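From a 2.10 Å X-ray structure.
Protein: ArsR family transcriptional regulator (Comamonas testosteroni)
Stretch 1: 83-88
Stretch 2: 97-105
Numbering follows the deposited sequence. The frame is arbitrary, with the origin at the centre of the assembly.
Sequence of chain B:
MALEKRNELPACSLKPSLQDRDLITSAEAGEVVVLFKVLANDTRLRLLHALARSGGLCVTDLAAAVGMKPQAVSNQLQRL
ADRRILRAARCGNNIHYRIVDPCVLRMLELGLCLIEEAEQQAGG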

# COMPACT_ATOMS: atom_id res chain seq x y z
N ARG B 83 13.33 9.80 -6.69
CA ARG B 83 12.16 10.07 -5.86
C ARG B 83 12.49 10.06 -4.38
O ARG B 83 11.58 10.16 -3.56
N ARG B 84 13.77 9.91 -4.02
CA ARG B 84 14.24 9.94 -2.63
C ARG B 84 13.79 8.72 -1.83
O ARG B 84 13.67 8.79 -0.61
N ILE B 85 13.55 7.60 -2.49
CA ILE B 85 13.19 6.39 -1.75
C ILE B 85 14.46 5.66 -1.33
O ILE B 85 14.49 5.01 -0.28
N LEU B 86 15.51 5.76 -2.15
CA LEU B 86 16.78 5.11 -1.94
C LEU B 86 17.88 6.15 -1.78
O LEU B 86 17.72 7.33 -2.09
N ARG B 87 19.01 5.69 -1.23
CA ARG B 87 20.27 6.42 -1.26
C ARG B 87 21.22 5.63 -2.15
O ARG B 87 21.37 4.41 -1.97
N ALA B 88 21.83 6.31 -3.13
CA ALA B 88 22.79 5.68 -4.04
C ALA B 88 24.20 6.13 -3.64
O ALA B 88 24.57 7.29 -3.84
N TYR B 97 22.96 0.65 -3.25
CA TYR B 97 21.64 1.25 -3.06
C TYR B 97 21.04 0.78 -1.74
O TYR B 97 21.08 -0.41 -1.44
N ARG B 98 20.48 1.72 -0.97
CA ARG B 98 19.82 1.43 0.30
C ARG B 98 18.51 2.20 0.38
O ARG B 98 18.42 3.33 -0.11
N ILE B 99 17.51 1.59 1.02
CA ILE B 99 16.21 2.23 1.27
C ILE B 99 16.37 3.22 2.41
O ILE B 99 16.75 2.85 3.52
N VAL B 100 16.03 4.48 2.16
CA VAL B 100 16.05 5.50 3.20
C VAL B 100 14.68 6.13 3.46
O VAL B 100 14.58 7.03 4.29
N ASP B 101 13.62 5.66 2.80
CA ASP B 101 12.27 6.08 3.16
C ASP B 101 11.69 5.09 4.18
O ASP B 101 11.39 3.95 3.82
N PRO B 102 11.50 5.48 5.45
CA PRO B 102 10.92 4.52 6.41
C PRO B 102 9.44 4.27 6.19
O PRO B 102 8.94 3.19 6.53
N CYS B 103 8.70 5.23 5.64
CA CYS B 103 7.30 4.98 5.31
C CYS B 103 7.17 3.87 4.28
O CYS B 103 6.32 2.98 4.41
N VAL B 104 7.99 3.91 3.22
CA VAL B 104 8.02 2.82 2.25
C VAL B 104 8.34 1.52 2.96
O VAL B 104 7.74 0.48 2.66
N LEU B 105 9.23 1.57 3.96
CA LEU B 105 9.68 0.35 4.62
C LEU B 105 8.58 -0.29 5.45
O LEU B 105 8.35 -1.49 5.37

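Strands 86-88 and 97-99 run antiparallel, and all four hydrogen bonds between the stretches are backbone to backbone. Arg87 and Arg98 form the hydrogen-bonded pair. Arg87 N donates to Arg98 O at 2.7 Å, and Arg98 N returns a bond to Arg87 O at 3.0 Å. Just before the first strand, Ile85 O accepts two bonds, from Val100 N at 2.9 Å and from Asp101 N at 3.3 Å. One carbonyl thus holds the turn that leads from the second strand to its helix. Asp101 caps that helix: its OD1 accepts from Val104 N at 3.0 Å. The Asp101 side chain is t at chi1, and its CA-to-CB bond points toward the first stretch. Leu86 CA makes a CA-H...O contact with Arg98 O at 3.0 Å.

The side chains of Arg87 and Arg98 share one face of the sheet. Both are t at chi1 and chi2. Their like charges come close, with Arg87 NH1 3.9 Å from Arg98 NE. Each guanidinium meets the other at its edge, so they do not stack. Val100, m, lies beside the start of Arg87, with its CG1 3.6 Å from Arg87 CB.

Ala88 and Tyr97 share the other face. Tyr97 is m, and its CE1 lies 3.5 Å from Ala88 CB. Leu86 is m, t. Its CA-to-CB bond points away overall, but the end of the side chain comes nearer. Leu86 CD1 reaches Tyr97 CD1 at 4.1 Å, and Leu86 CD2 packs on Ile99 CG1 at 3.6 Å. Ile99 is also m, t.

Ile85 is m, m. Its CA-to-CB bond also points away, yet its end turns back to the helix start. There Ile85 CD1 meets Val104 CG2 at 3.8 Å. Val104 is t at chi1, and its CA-to-CB bond points toward the first stretch. Ile85, Leu86, Tyr97, Ile99 and Val104 are all buried.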

# COMPACT_ATOMS: atom_id res chain seq x y z
CB ARG B 83 11.05 9.05 -6.14
CG ARG B 83 10.78 8.73 -7.62
CD ARG B 83 9.87 9.75 -8.34
NE ARG B 83 10.53 11.04 -8.59
CZ ARG B 83 11.29 11.31 -9.65
NH1 ARG B 83 11.52 10.39 -10.59
NH2 ARG B 83 11.84 12.51 -9.77
CB ARG B 84 13.82 11.23 -1.92
CG ARG B 84 14.53 12.46 -2.49
CD ARG B 84 13.83 13.74 -2.12
NE ARG B 84 12.39 13.66 -2.34
CZ ARG B 84 11.78 13.87 -3.50
NH1 ARG B 84 12.47 14.19 -4.60
NH2 ARG B 84 10.45 13.77 -3.57
CB ILE B 85 12.28 5.48 -2.59
CG1 ILE B 85 11.03 6.24 -3.12
CG2 ILE B 85 11.87 4.22 -1.80
CD1 ILE B 85 10.05 6.64 -2.06
CB LEU B 86 17.12 4.19 -3.12
CG LEU B 86 16.07 3.16 -3.50
CD1 LEU B 86 16.54 2.30 -4.63
CD2 LEU B 86 15.71 2.31 -2.31
CB ARG B 87 20.83 6.57 0.15
CG ARG B 87 22.19 7.26 0.27
CD ARG B 87 22.49 7.55 1.74
NE ARG B 87 23.90 7.32 2.08
CZ ARG B 87 24.42 6.12 2.34
NH1 ARG B 87 23.67 5.03 2.27
NH2 ARG B 87 25.71 6.01 2.65
CB ALA B 88 22.49 6.04 -5.50
CB TYR B 97 20.70 0.88 -4.20
CG TYR B 97 21.00 1.59 -5.50
CD1 TYR B 97 20.45 2.84 -5.77
CD2 TYR B 97 21.80 1.00 -6.45
CE1 TYR B 97 20.71 3.47 -6.96
CE2 TYR B 97 22.06 1.62 -7.64
CZ TYR B 97 21.52 2.85 -7.89
OH TYR B 97 21.82 3.44 -9.09
CB ARG B 98 20.72 1.81 1.48
CG ARG B 98 20.40 1.07 2.76
CD ARG B 98 21.18 1.62 3.95
NE ARG B 98 22.62 1.60 3.72
CZ ARG B 98 23.41 0.56 4.01
NH1 ARG B 98 22.88 -0.54 4.52
NH2 ARG B 98 24.72 0.63 3.78
CB ILE B 99 15.13 1.18 1.62
CG1 ILE B 99 14.85 0.22 0.47
CG2 ILE B 99 13.84 1.86 2.04
CD1 ILE B 99 13.98 -0.96 0.89
CB VAL B 100 17.10 6.60 2.88
CG1 VAL B 100 18.51 5.99 2.89
CG2 VAL B 100 16.80 7.24 1.55
CB ASP B 101 11.39 6.15 1.91
CG ASP B 101 10.07 6.88 2.16
OD1 ASP B 101 9.40 6.61 3.17
OD2 ASP B 101 9.71 7.72 1.32
CB PRO B 102 11.18 5.19 7.77
CG PRO B 102 11.12 6.65 7.45
CD PRO B 102 11.72 6.80 6.05
CB CYS B 103 6.64 6.25 4.79
SG CYS B 103 6.62 7.55 6.02
CB VAL B 104 9.04 3.14 1.14
CG1 VAL B 104 9.62 1.85 0.50
CG2 VAL B 104 8.41 3.99 0.08
CB LEU B 105 10.90 0.63 5.49
CG LEU B 105 11.54 -0.62 6.05
CD1 LEU B 105 12.04 -1.51 4.92
CD2 LEU B 105 12.68 -0.24 6.98